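Local coordinates for protein arginyl-trna synthetase (Thermus thermophilus, PDB 1IQ0) that probably attaches L-arginine to its cognate tRNA(Arg) at the expense of ATP, as a monomeric aminoacyl-tRNA synthetase, at residues L123-L128 against L383-V388; K448-K453 against T524-A529; V105-T110 against E348-V353; G129-R134 against D582-P587. All coordinates share one frame; numbering follows the deposited sequence.

Interaction 1 (L123-L128 against L383-V388)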
loop_
_atom_site.group_PDB
_atom_site.type_symbol
_atom_site.label_atom_id
_atom_site.label_comp_id
_atom_site.label_asym_id
_atom_site.label_seq_id
_atom_site.Cartn_x
_atom_site.Cartn_y
_atom_site.Cartn_z
ATOM N N LEU A 123 0.190 7.586 10.156
ATOM C CA LEU A 123 -0.873 6.610 9.932
ATOM C C LEU A 123 -1.018 6.211 8.474
ATOM O O LEU A 123 -0.985 5.029 8.143
ATOM C CB LEU A 123 -2.214 7.161 10.412
ATOM C CG LEU A 123 -2.904 6.454 11.572
ATOM C CD1 LEU A 123 -4.233 7.137 11.817
ATOM C CD2 LEU A 123 -3.102 4.983 11.255
ATOM N N ARG A 124 -1.204 7.199 7.610
ATOM C CA ARG A 124 -1.368 6.929 6.193
ATOM C C ARG A 124 -0.155 6.199 5.605
ATOM O O ARG A 124 -0.311 5.274 4.802
ATOM C CB ARG A 124 -1.619 8.225 5.415
ATOM C CG ARG A 124 -1.532 8.013 3.914
ATOM C CD ARG A 124 -2.788 8.369 3.153
ATOM N NE ARG A 124 -2.936 9.799 2.947
ATOM C CZ ARG A 124 -3.677 10.348 1.985
ATOM N NH1 ARG A 124 -4.336 9.590 1.125
ATOM N NH2 ARG A 124 -3.781 11.664 1.901
ATOM N N ASN A 125 1.041 6.619 6.013
ATOM C CA ASN A 125 2.284 6.019 5.533
ATOM C C ASN A 125 2.242 4.517 5.762
ATOM O O ASN A 125 2.418 3.733 4.834
ATOM C CB ASN A 125 3.484 6.625 6.282
ATOM C CG ASN A 125 4.825 6.089 5.793
ATOM O OD1 ASN A 125 5.723 6.861 5.436
ATOM N ND2 ASN A 125 4.971 4.767 5.780
ATOM N N ILE A 126 2.007 4.132 7.009
ATOM C CA ILE A 126 1.953 2.731 7.396
ATOM C C ILE A 126 0.840 1.973 6.669
ATOM O O ILE A 126 1.073 0.897 6.113
ATOM C CB ILE A 126 1.747 2.605 8.928
ATOM C CG1 ILE A 126 2.880 3.334 9.655
ATOM C CG2 ILE A 126 1.700 1.133 9.338
ATOM C CD1 ILE A 126 2.831 3.229 11.164
ATOM N N ALA A 127 -0.362 2.542 6.668
ATOM C CA ALA A 127 -1.508 1.910 6.019
ATOM C C ALA A 127 -1.280 1.692 4.525
ATOM O O ALA A 127 -1.523 0.602 4.011
ATOM C CB ALA A 127 -2.774 2.754 6.240
ATOM N N LEU A 128 -0.814 2.732 3.840
ATOM C CA LEU A 128 -0.551 2.685 2.403
ATOM C C LEU A 128 0.565 1.698 2.059
ATOM O O LEU A 128 0.439 0.896 1.128
ATOM C CB LEU A 128 -0.137 4.070 1.900
ATOM C CG LEU A 128 -0.854 4.685 0.698
ATOM C CD1 LEU A 128 -0.126 5.970 0.324
ATOM C CD2 LEU A 128 -0.891 3.717 -0.487
ATOM N N LEU A 383 5.886 6.527 -3.572
ATOM C CA LEU A 383 4.458 6.543 -3.347
ATOM C C LEU A 383 4.289 7.705 -2.372
ATOM O O LEU A 383 4.449 7.546 -1.159
ATOM C CB LEU A 383 3.992 5.216 -2.733
ATOM C CG LEU A 383 2.481 4.980 -2.627
ATOM C CD1 LEU A 383 1.816 5.338 -3.946
ATOM C CD2 LEU A 383 2.202 3.524 -2.261
ATOM N N ALA A 384 4.016 8.885 -2.921
ATOM C CA ALA A 384 3.850 10.088 -2.113
ATOM C C ALA A 384 2.396 10.265 -1.697
ATOM O O ALA A 384 1.482 10.021 -2.481
ATOM C CB ALA A 384 4.326 11.311 -2.897
ATOM N N TYR A 385 2.187 10.700 -0.460
ATOM C CA TYR A 385 0.833 10.883 0.038
ATOM C C TYR A 385 0.617 12.247 0.678
ATOM O O TYR A 385 1.554 12.869 1.176
ATOM C CB TYR A 385 0.516 9.781 1.045
ATOM C CG TYR A 385 1.478 9.755 2.204
ATOM C CD1 TYR A 385 1.277 10.567 3.321
ATOM C CD2 TYR A 385 2.609 8.927 2.177
ATOM C CE1 TYR A 385 2.178 10.552 4.386
ATOM C CE2 TYR A 385 3.511 8.907 3.235
ATOM C CZ TYR A 385 3.288 9.718 4.335
ATOM O OH TYR A 385 4.161 9.675 5.397
ATOM N N GLU A 386 -0.630 12.704 0.652
ATOM C CA GLU A 386 -0.993 13.987 1.238
ATOM C C GLU A 386 -1.233 13.896 2.742
ATOM O O GLU A 386 -1.241 12.813 3.330
ATOM C CB GLU A 386 -2.246 14.545 0.564
ATOM C CG GLU A 386 -1.974 15.559 -0.530
ATOM C CD GLU A 386 -1.119 16.724 -0.051
ATOM O OE1 GLU A 386 -1.067 16.977 1.173
ATOM O OE2 GLU A 386 -0.508 17.395 -0.909
ATOM N N THR A 387 -1.444 15.061 3.342
ATOM C CA THR A 387 -1.673 15.206 4.775
ATOM C C THR A 387 -2.978 14.565 5.238
ATOM O O THR A 387 -3.924 14.413 4.464
ATOM C CB THR A 387 -1.734 16.700 5.161
ATOM O OG1 THR A 387 -0.630 17.393 4.568
ATOM C CG2 THR A 387 -1.676 16.871 6.669
ATOM N N VAL A 388 -3.011 14.208 6.516
ATOM C CA VAL A 388 -4.185 13.622 7.130
ATOM C C VAL A 388 -4.609 14.515 8.290
ATOM O O VAL A 388 -3.817 14.795 9.192
ATOM C CB VAL A 388 -3.909 12.208 7.686
ATOM C CG1 VAL A 388 -5.137 11.710 8.450
ATOM C CG2 VAL A 388 -3.581 11.257 6.551
#

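Interaction 2 (K448-K453 against T524-A529)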
loop_
_atom_site.group_PDB
_atom_site.type_symbol
_atom_site.label_atom_id
_atom_site.label_comp_id
_atom_site.label_asym_id
_atom_site.label_seq_id
_atom_site.Cartn_x
_atom_site.Cartn_y
_atom_site.Cartn_z
ATOM N N LYS A 448 -8.536 4.381 1.199
ATOM C CA LYS A 448 -9.578 4.502 0.178
ATOM C C LYS A 448 -9.437 5.749 -0.707
ATOM O O LYS A 448 -9.930 5.780 -1.838
ATOM C CB LYS A 448 -10.962 4.510 0.823
ATOM C CG LYS A 448 -11.353 5.833 1.437
ATOM C CD LYS A 448 -12.834 5.849 1.804
ATOM C CE LYS A 448 -13.239 7.189 2.399
ATOM N NZ LYS A 448 -14.661 7.207 2.844
ATOM N N THR A 449 -8.756 6.769 -0.191
ATOM C CA THR A 449 -8.572 8.030 -0.912
ATOM C C THR A 449 -7.231 8.109 -1.641
ATOM O O THR A 449 -6.188 7.835 -1.053
ATOM C CB THR A 449 -8.662 9.216 0.068
ATOM O OG1 THR A 449 -9.943 9.206 0.712
ATOM C CG2 THR A 449 -8.459 10.537 -0.657
ATOM N N GLU A 450 -7.268 8.487 -2.917
ATOM C CA GLU A 450 -6.055 8.627 -3.724
ATOM C C GLU A 450 -5.010 9.348 -2.892
ATOM O O GLU A 450 -5.309 10.360 -2.262
ATOM C CB GLU A 450 -6.331 9.462 -4.974
ATOM C CG GLU A 450 -7.518 9.017 -5.794
ATOM C CD GLU A 450 -7.741 9.910 -6.999
ATOM O OE1 GLU A 450 -8.815 9.802 -7.627
ATOM O OE2 GLU A 450 -6.837 10.715 -7.318
ATOM N N PRO A 451 -3.765 8.849 -2.894
ATOM C CA PRO A 451 -2.635 9.414 -2.143
ATOM C C PRO A 451 -2.426 10.921 -2.343
ATOM O O PRO A 451 -2.064 11.636 -1.411
ATOM C CB PRO A 451 -1.441 8.600 -2.652
ATOM C CG PRO A 451 -2.059 7.296 -3.057
ATOM C CD PRO A 451 -3.310 7.744 -3.758
ATOM N N LYS A 452 -2.652 11.390 -3.562
ATOM C CA LYS A 452 -2.484 12.804 -3.895
ATOM C C LYS A 452 -3.527 13.701 -3.231
ATOM O O LYS A 452 -3.357 14.919 -3.158
ATOM C CB LYS A 452 -2.545 12.977 -5.416
ATOM C CG LYS A 452 -1.397 12.292 -6.151
ATOM C CD LYS A 452 -1.871 11.458 -7.342
ATOM C CE LYS A 452 -2.516 10.141 -6.910
ATOM N NZ LYS A 452 -3.781 10.335 -6.156
ATOM N N LYS A 453 -4.609 13.097 -2.753
ATOM C CA LYS A 453 -5.668 13.851 -2.095
ATOM C C LYS A 453 -5.516 13.807 -0.584
ATOM O O LYS A 453 -5.073 12.809 -0.019
ATOM C CB LYS A 453 -7.046 13.308 -2.488
ATOM C CG LYS A 453 -7.509 13.714 -3.882
ATOM C CD LYS A 453 -8.857 13.077 -4.219
ATOM C CE LYS A 453 -9.569 13.808 -5.350
ATOM N NZ LYS A 453 -8.767 13.904 -6.598
ATOM N N THR A 524 -1.553 1.527 -6.432
ATOM C CA THR A 524 -2.665 2.327 -5.950
ATOM C C THR A 524 -3.686 1.470 -5.215
ATOM O O THR A 524 -4.645 0.972 -5.809
ATOM C CB THR A 524 -3.373 3.054 -7.111
ATOM O OG1 THR A 524 -3.704 2.109 -8.134
ATOM C CG2 THR A 524 -2.476 4.154 -7.691
ATOM N N PRO A 525 -3.481 1.270 -3.908
ATOM C CA PRO A 525 -4.406 0.464 -3.112
ATOM C C PRO A 525 -5.839 0.981 -3.137
ATOM O O PRO A 525 -6.787 0.195 -2.988
ATOM C CB PRO A 525 -3.797 0.526 -1.717
ATOM C CG PRO A 525 -2.314 0.556 -2.023
ATOM C CD PRO A 525 -2.261 1.581 -3.142
ATOM N N HIS A 526 -6.008 2.291 -3.322
ATOM C CA HIS A 526 -7.353 2.858 -3.333
ATOM C C HIS A 526 -8.255 2.223 -4.396
ATOM O O HIS A 526 -9.479 2.247 -4.266
ATOM C CB HIS A 526 -7.321 4.381 -3.521
ATOM C CG HIS A 526 -6.950 4.819 -4.902
ATOM N ND1 HIS A 526 -5.655 5.113 -5.268
ATOM C CD2 HIS A 526 -7.708 5.013 -6.007
ATOM C CE1 HIS A 526 -5.630 5.472 -6.539
ATOM N NE2 HIS A 526 -6.862 5.419 -7.012
ATOM N N VAL A 527 -7.657 1.654 -5.440
ATOM C CA VAL A 527 -8.444 1.011 -6.488
ATOM C C VAL A 527 -9.084 -0.264 -5.925
ATOM O O VAL A 527 -10.212 -0.604 -6.265
ATOM C CB VAL A 527 -7.573 0.670 -7.723
ATOM C CG1 VAL A 527 -8.362 -0.193 -8.705
ATOM C CG2 VAL A 527 -7.135 1.964 -8.415
ATOM N N LEU A 528 -8.372 -0.953 -5.043
ATOM C CA LEU A 528 -8.910 -2.168 -4.446
ATOM C C LEU A 528 -9.962 -1.759 -3.423
ATOM O O LEU A 528 -11.024 -2.367 -3.330
ATOM C CB LEU A 528 -7.814 -2.961 -3.734
ATOM C CG LEU A 528 -7.995 -4.477 -3.570
ATOM C CD1 LEU A 528 -7.407 -4.887 -2.235
ATOM C CD2 LEU A 528 -9.454 -4.888 -3.653
ATOM N N ALA A 529 -9.644 -0.722 -2.654
ATOM C CA ALA A 529 -10.549 -0.222 -1.637
ATOM C C ALA A 529 -11.874 0.153 -2.278
ATOM O O ALA A 529 -12.933 -0.220 -1.786
ATOM C CB ALA A 529 -9.936 0.994 -0.941
#

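Interaction 3 (V105-T110 against E348-V353)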
loop_
_atom_site.group_PDB
_atom_site.type_symbol
_atom_site.label_atom_id
_atom_site.label_comp_id
_atom_site.label_asym_id
_atom_site.label_seq_id
_atom_site.Cartn_x
_atom_site.Cartn_y
_atom_site.Cartn_z
ATOM N N VAL A 105 10.886 -7.084 -4.699
ATOM C CA VAL A 105 10.303 -5.754 -4.793
ATOM C C VAL A 105 10.438 -5.304 -3.337
ATOM O O VAL A 105 9.798 -5.852 -2.450
ATOM C CB VAL A 105 8.812 -5.787 -5.195
ATOM C CG1 VAL A 105 8.226 -4.393 -5.083
ATOM C CG2 VAL A 105 8.667 -6.286 -6.636
ATOM N N LEU A 106 11.305 -4.334 -3.091
ATOM C CA LEU A 106 11.546 -3.863 -1.732
ATOM C C LEU A 106 10.707 -2.641 -1.402
ATOM O O LEU A 106 10.872 -1.574 -1.999
ATOM C CB LEU A 106 13.027 -3.537 -1.558
ATOM C CG LEU A 106 13.518 -3.231 -0.145
ATOM C CD1 LEU A 106 13.286 -4.442 0.761
ATOM C CD2 LEU A 106 14.997 -2.890 -0.200
ATOM N N VAL A 107 9.801 -2.804 -0.447
ATOM C CA VAL A 107 8.939 -1.711 -0.035
ATOM C C VAL A 107 9.418 -1.104 1.275
ATOM O O VAL A 107 9.554 -1.804 2.276
ATOM C CB VAL A 107 7.481 -2.193 0.160
ATOM C CG1 VAL A 107 6.592 -1.023 0.569
ATOM C CG2 VAL A 107 6.972 -2.829 -1.130
ATOM N N GLU A 108 9.694 0.196 1.266
ATOM C CA GLU A 108 10.102 0.866 2.495
ATOM C C GLU A 108 8.985 1.794 2.947
ATOM O O GLU A 108 8.508 2.630 2.183
ATOM C CB GLU A 108 11.379 1.701 2.312
ATOM C CG GLU A 108 11.702 2.508 3.589
ATOM C CD GLU A 108 12.862 3.488 3.430
ATOM O OE1 GLU A 108 12.757 4.608 3.965
ATOM O OE2 GLU A 108 13.878 3.144 2.791
ATOM N N HIS A 109 8.559 1.633 4.189
ATOM C CA HIS A 109 7.521 2.490 4.731
ATOM C C HIS A 109 7.694 2.614 6.238
ATOM O O HIS A 109 8.519 1.906 6.825
ATOM C CB HIS A 109 6.125 1.976 4.336
ATOM C CG HIS A 109 5.737 0.668 4.952
ATOM N ND1 HIS A 109 5.505 0.522 6.303
ATOM C CD2 HIS A 109 5.420 -0.524 4.385
ATOM C CE1 HIS A 109 5.056 -0.698 6.541
ATOM N NE2 HIS A 109 4.993 -1.352 5.396
ATOM N N THR A 110 6.930 3.524 6.841
ATOM C CA THR A 110 6.993 3.823 8.270
ATOM C C THR A 110 8.268 4.660 8.427
ATOM O O THR A 110 8.250 5.859 8.155
ATOM C CB THR A 110 7.046 2.538 9.132
ATOM O OG1 THR A 110 5.959 1.676 8.770
ATOM C CG2 THR A 110 6.907 2.887 10.625
ATOM N N GLU A 348 13.022 -3.875 -7.987
ATOM C CA GLU A 348 12.212 -2.666 -7.873
ATOM C C GLU A 348 12.130 -2.227 -6.422
ATOM O O GLU A 348 12.095 -3.055 -5.520
ATOM C CB GLU A 348 10.773 -2.918 -8.354
ATOM C CG GLU A 348 10.630 -3.295 -9.811
ATOM C CD GLU A 348 9.174 -3.439 -10.236
ATOM O OE1 GLU A 348 8.394 -2.479 -10.050
ATOM O OE2 GLU A 348 8.816 -4.514 -10.760
ATOM N N THR A 349 12.078 -0.924 -6.198
ATOM C CA THR A 349 11.947 -0.416 -4.850
ATOM C C THR A 349 10.791 0.551 -4.821
ATOM O O THR A 349 10.486 1.208 -5.825
ATOM C CB THR A 349 13.210 0.333 -4.373
ATOM O OG1 THR A 349 13.505 1.399 -5.279
ATOM C CG2 THR A 349 14.395 -0.619 -4.290
ATOM N N ILE A 350 10.138 0.625 -3.669
ATOM C CA ILE A 350 9.027 1.531 -3.484
ATOM C C ILE A 350 9.195 2.235 -2.144
ATOM O O ILE A 350 9.236 1.598 -1.092
ATOM C CB ILE A 350 7.683 0.780 -3.501
ATOM C CG1 ILE A 350 7.457 0.146 -4.879
ATOM C CG2 ILE A 350 6.547 1.743 -3.158
ATOM C CD1 ILE A 350 6.248 -0.792 -4.939
ATOM N N ASN A 351 9.318 3.554 -2.191
ATOM C CA ASN A 351 9.460 4.337 -0.975
ATOM C C ASN A 351 8.151 5.076 -0.726
ATOM O O ASN A 351 7.713 5.873 -1.558
ATOM C CB ASN A 351 10.601 5.355 -1.116
ATOM C CG ASN A 351 11.981 4.713 -1.059
ATOM O OD1 ASN A 351 12.999 5.391 -1.230
ATOM N ND2 ASN A 351 12.025 3.409 -0.814
ATOM N N VAL A 352 7.523 4.798 0.412
ATOM C CA VAL A 352 6.280 5.465 0.767
ATOM C C VAL A 352 6.691 6.728 1.513
ATOM O O VAL A 352 7.259 6.660 2.601
ATOM C CB VAL A 352 5.401 4.572 1.669
ATOM C CG1 VAL A 352 4.064 5.270 1.956
ATOM C CG2 VAL A 352 5.163 3.229 0.984
ATOM N N VAL A 353 6.403 7.884 0.930
ATOM C CA VAL A 353 6.821 9.135 1.551
ATOM C C VAL A 353 5.842 10.296 1.537
ATOM O O VAL A 353 5.035 10.449 0.619
ATOM C CB VAL A 353 8.122 9.649 0.903
ATOM C CG1 VAL A 353 9.266 8.688 1.184
ATOM C CG2 VAL A 353 7.922 9.794 -0.594
#

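Interaction 4 (G129-R134 against D582-P587)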
loop_
_atom_site.group_PDB
_atom_site.type_symbol
_atom_site.label_atom_id
_atom_site.label_comp_id
_atom_site.label_asym_id
_atom_site.label_seq_id
_atom_site.Cartn_x
_atom_site.Cartn_y
_atom_site.Cartn_z
ATOM N N GLY A 129 1.661 1.777 2.810
ATOM C CA GLY A 129 2.794 0.903 2.570
ATOM C C GLY A 129 2.497 -0.566 2.801
ATOM O O GLY A 129 2.838 -1.415 1.972
ATOM N N ASP A 130 1.867 -0.871 3.930
ATOM C CA ASP A 130 1.527 -2.247 4.257
ATOM C C ASP A 130 0.553 -2.814 3.220
ATOM O O ASP A 130 0.703 -3.947 2.766
ATOM C CB ASP A 130 0.894 -2.322 5.652
ATOM C CG ASP A 130 0.493 -3.728 6.023
ATOM O OD1 ASP A 130 1.398 -4.580 6.179
ATOM O OD2 ASP A 130 -0.718 -3.994 6.143
ATOM N N ALA A 131 -0.437 -2.013 2.844
ATOM C CA ALA A 131 -1.431 -2.442 1.868
ATOM C C ALA A 131 -0.807 -2.756 0.508
ATOM O O ALA A 131 -1.072 -3.811 -0.068
ATOM C CB ALA A 131 -2.523 -1.373 1.719
ATOM N N ILE A 132 0.025 -1.861 -0.014
ATOM C CA ILE A 132 0.627 -2.130 -1.312
ATOM C C ILE A 132 1.567 -3.328 -1.224
ATOM O O ILE A 132 1.710 -4.067 -2.190
ATOM C CB ILE A 132 1.375 -0.890 -1.892
ATOM C CG1 ILE A 132 1.676 -1.119 -3.374
ATOM C CG2 ILE A 132 2.683 -0.647 -1.152
ATOM C CD1 ILE A 132 0.457 -1.456 -4.209
ATOM N N ALA A 133 2.195 -3.532 -0.066
ATOM C CA ALA A 133 3.085 -4.675 0.115
ATOM C C ALA A 133 2.274 -5.970 0.039
ATOM O O ALA A 133 2.682 -6.925 -0.621
ATOM C CB ALA A 133 3.805 -4.600 1.473
ATOM N N ARG A 134 1.136 -5.997 0.735
ATOM C CA ARG A 134 0.259 -7.168 0.747
ATOM C C ARG A 134 -0.312 -7.447 -0.649
ATOM O O ARG A 134 -0.336 -8.588 -1.109
ATOM C CB ARG A 134 -0.910 -6.953 1.715
ATOM C CG ARG A 134 -0.536 -6.925 3.192
ATOM C CD ARG A 134 -1.744 -6.549 4.021
ATOM N NE ARG A 134 -1.467 -6.557 5.454
ATOM C CZ ARG A 134 -1.510 -7.637 6.227
ATOM N NH1 ARG A 134 -1.822 -8.815 5.710
ATOM N NH2 ARG A 134 -1.249 -7.532 7.522
ATOM N N ASP A 582 -8.293 -8.383 3.745
ATOM C CA ASP A 582 -6.997 -8.799 4.245
ATOM C C ASP A 582 -5.837 -8.094 3.538
ATOM O O ASP A 582 -4.825 -7.777 4.161
ATOM C CB ASP A 582 -6.841 -10.312 4.091
ATOM C CG ASP A 582 -5.512 -10.811 4.624
ATOM O OD1 ASP A 582 -5.332 -10.794 5.860
ATOM O OD2 ASP A 582 -4.649 -11.211 3.806
ATOM N N LEU A 583 -5.985 -7.849 2.241
ATOM C CA LEU A 583 -4.928 -7.191 1.480
ATOM C C LEU A 583 -4.764 -5.723 1.882
ATOM O O LEU A 583 -3.776 -5.087 1.538
ATOM C CB LEU A 583 -5.208 -7.305 -0.021
ATOM C CG LEU A 583 -5.254 -8.731 -0.579
ATOM C CD1 LEU A 583 -5.504 -8.688 -2.091
ATOM C CD2 LEU A 583 -3.937 -9.445 -0.268
ATOM N N LEU A 584 -5.741 -5.195 2.611
ATOM C CA LEU A 584 -5.695 -3.816 3.085
ATOM C C LEU A 584 -5.443 -3.857 4.595
ATOM O O LEU A 584 -5.627 -2.867 5.301
ATOM C CB LEU A 584 -7.022 -3.104 2.795
ATOM C CG LEU A 584 -7.534 -3.100 1.343
ATOM C CD1 LEU A 584 -8.817 -2.275 1.292
ATOM C CD2 LEU A 584 -6.493 -2.517 0.379
ATOM N N GLY A 585 -5.031 -5.024 5.078
ATOM C CA GLY A 585 -4.740 -5.191 6.494
ATOM C C GLY A 585 -5.956 -5.139 7.403
ATOM O O GLY A 585 -5.831 -4.902 8.603
ATOM N N ILE A 586 -7.134 -5.380 6.839
ATOM C CA ILE A 586 -8.366 -5.325 7.611
ATOM C C ILE A 586 -8.940 -6.710 7.927
ATOM O O ILE A 586 -9.118 -7.537 7.037
ATOM C CB ILE A 586 -9.421 -4.490 6.850
ATOM C CG1 ILE A 586 -8.879 -3.072 6.630
ATOM C CG2 ILE A 586 -10.738 -4.465 7.622
ATOM C CD1 ILE A 586 -9.663 -2.256 5.639
ATOM N N PRO A 587 -9.213 -6.989 9.211
ATOM C CA PRO A 587 -9.772 -8.294 9.573
ATOM C C PRO A 587 -11.245 -8.397 9.145
ATOM O O PRO A 587 -11.917 -7.382 8.953
ATOM C CB PRO A 587 -9.578 -8.341 11.086
ATOM C CG PRO A 587 -9.670 -6.896 11.479
ATOM C CD PRO A 587 -8.859 -6.215 10.412
HETATM O O HOH W 1 -2.084 -9.834 3.222
#

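Interaction 1 (L123-L128 against L383-V388)
Arg124 of helix 120-138 reaches the backbone of the 383-388 segment through its guanidinium, which meets the carbonyl of Glu386 edge-on, near its own plane. The main hydrogen bond of Arg124 NH2 goes to Lys453 O, and two weak ones to Glu386 O add to it: NH2 of Arg124 lies 3.1 Å from Glu386 O with an N-H...O angle of 143°, and NE of Arg124 sits farther from the same atom. One arginine nitrogen thus ties two backbone segments together. The side chain gets there by bending at chi2 and chi3 after CG leaves anti to the backbone N (chi1 169°), which carries CG of Arg124 to 3.8 Å from Tyr385 CD1. The tyrosine side chain runs past it in the opposite direction, with its CB over one guanidinium face and the two planes 46° apart, while CG2 of Val388 packs 3.8 Å from Arg124 CB. An alanine at Arg124 would probably leave Glu386 O and Lys453 O without this shared donor and open a gap beside the Tyr385 ring. One face of that ring receives the backbone N of Asn125, displaced toward the rim. Farther along the helix, Leu128 and Leu383 meet tip to tip, CD2 of Leu128 standing 3.6 Å from CD2 of Leu383, and CD1 of Leu128 touches Tyr385 CB at 3.9 Å. The helix, whose start belongs to the predicted 'HIGH' region, thus packs on strand 380-390 of the Rossmann-type sheet; strand 348-354 pairs beside that strand, and helix 430-448 takes Leu123 and Ala127 on another side.

Interaction 2 (K448-K453 against T524-A529)
His526 carries this contact, its imidazole lying against Glu450 and Pro451 of the loop that follows helix 430-448. The methylene CG of Glu450 stands over one face of the ring, 4.0 Å from the ring centroid of His526 and 14° off the ring normal, a CH-pi contact. The glutamate carboxylate is turned 29° from the imidazole plane. CD of Pro451 comes to 3.8 Å from His526 ND1, the two side chains crossing at about a right angle. Nearer the backbone, CB of His526 rests 3.4 Å from Lys448 O, and CB of Ala529, one helical turn on, fits 3.7 Å from Lys448 CA. CG of His526 lies between the backbone N and the carbonyl carbon (chi1 72°). An alanine in place of His526 would probably leave Glu450 CG and Pro451 CD without their aromatic partner and open a gap between loop and helix. A type I turn from Glu450 to Lys453 shapes the opposing surface, closed by Lys453 N to Glu450 O at 2.9 Å. Glu450 OE2 forms a salt bridge, with a weak hydrogen bond, to the poorly ordered Lys452 NZ at 3.3 Å, and Lys453 makes a longer ionic contact with the same oxygen. Pro451 is also tied to Glu386 through the backbone. With no hydrogen bond between the two segments, dispersion and CH-pi packing join the catalytic and DALR anticodon-binding parts here; the nearby Glu450 carboxylate and Lys452 ammonium would tend to oppose each other in their effect on His526, so the charge of its ring is not indicated.

Interaction 3 (V105-T110 against E348-V353)
Glu108 and Asn351 sit side by side as a paired position on two parallel strands, and the glutamate can be followed outward from there. Its CB rests 3.6 Å from Asn351 ND2 and also lies near the carbonyl oxygen of Ile350. CG leaves anti to the backbone N (chi1 174°) and the chain runs extended beyond it. At the tip OE2 of Glu108 stands 4.1 Å from Asn351 ND2 and forms a salt bridge with Lys312, while OE1 makes a weak hydrogen bond to Ser111 OG. The asparagine amide stays beside this chain, its plane 39° from the carboxylate, and the pair shares a sheet face with Leu106 and Thr349. On the other face Val105, Val107 and Ile350 form an apolar patch, where CG1 of Val105 approaches CD1 of Ile350 at 4.1 Å; Glu348 points to this face too, its OE2 in a salt bridge with Arg141. Four backbone hydrogen bonds of 2.8 to 3.0 Å hold the register, Leu106 N to Glu348 O, Ile350 N to Leu106 O, Glu108 N to Ile350 O and Val352 N to Glu108 O, the last two nearly straight. Where strand 104-108 ends, CB of His109 still packs 3.7 Å from CG2 of Val352. This is the parallel core of the Rossmann-type catalytic domain shared by synthetases of this class. Strand 141-149 pairs with strand 104-108 on one flank, and strand 380-390 with strand 348-354 on the other. Helix 301-312 covers the face of Glu108 and Asn351, whereas Ile350, on the reverse face, meets Leu136 of helix 120-138.

Interaction 4 (G129-R134 against D582-P587)
Arg134 lays its guanidinium over Gly585, whose CA sits over one face of the group, 3.7 Å from Arg134 NE. Gly585 is the C-prime residue of a Schellman motif that ends helix 562-583, and its N closes on Asp582 O. Its positive phi (69°) favours glycine, and a CB there would come tightly up to Asp130 OD2. The arginine lies across the helix end: its CB is 3.4 Å from Leu583 O, and its CD 3.3 Å from Asp582 O. A salt bridge within its own helix fixes the group, Arg134 NE donating to Asp130 OD2 at 2.8 Å almost in the guanidinium plane. Asp130 is further bridged to Arg443 and Arg233, and NH2 of Arg134 bonds Asn231 O. Ala131 adds a looser contact, CB beside Leu584 CD2, and its CA makes a CH...O contact with Leu583 O. Helix 120-138 of the catalytic part thereby meets the C-terminal end of helix 562-583 in the DALR part. The side chains of Arg134 and Asp582 cross at about a right angle. Asp582 OD1 lies 4.0 Å from Arg134 NH1, well out of the guanidinium plane, so only opposite charges meet directly; one water accepts from Arg134 NH1 (2.7 Å) and donates to Asp582 OD2 (3.0 Å).

Interactions 1, 3 and 4 are largely buried, while interaction 2 is only partly so. Interaction 3 is the sheet itself, held by regular backbone bonds; interaction 1 lays helix 120-138 on the next strand, mostly through side chains, strands 380-390 and 348-354 being neighbours in the same sheet. Interactions 1 and 4 use successive turns of that helix, the first against the catalytic sheet and the second against the DALR part, where charge and water join the packing. Interaction 2 also links these two parts, but by apolar and CH-pi contact. It touches interaction 1 through Arg124 to Lys453, and interaction 4 through Leu528 packing on Leu584.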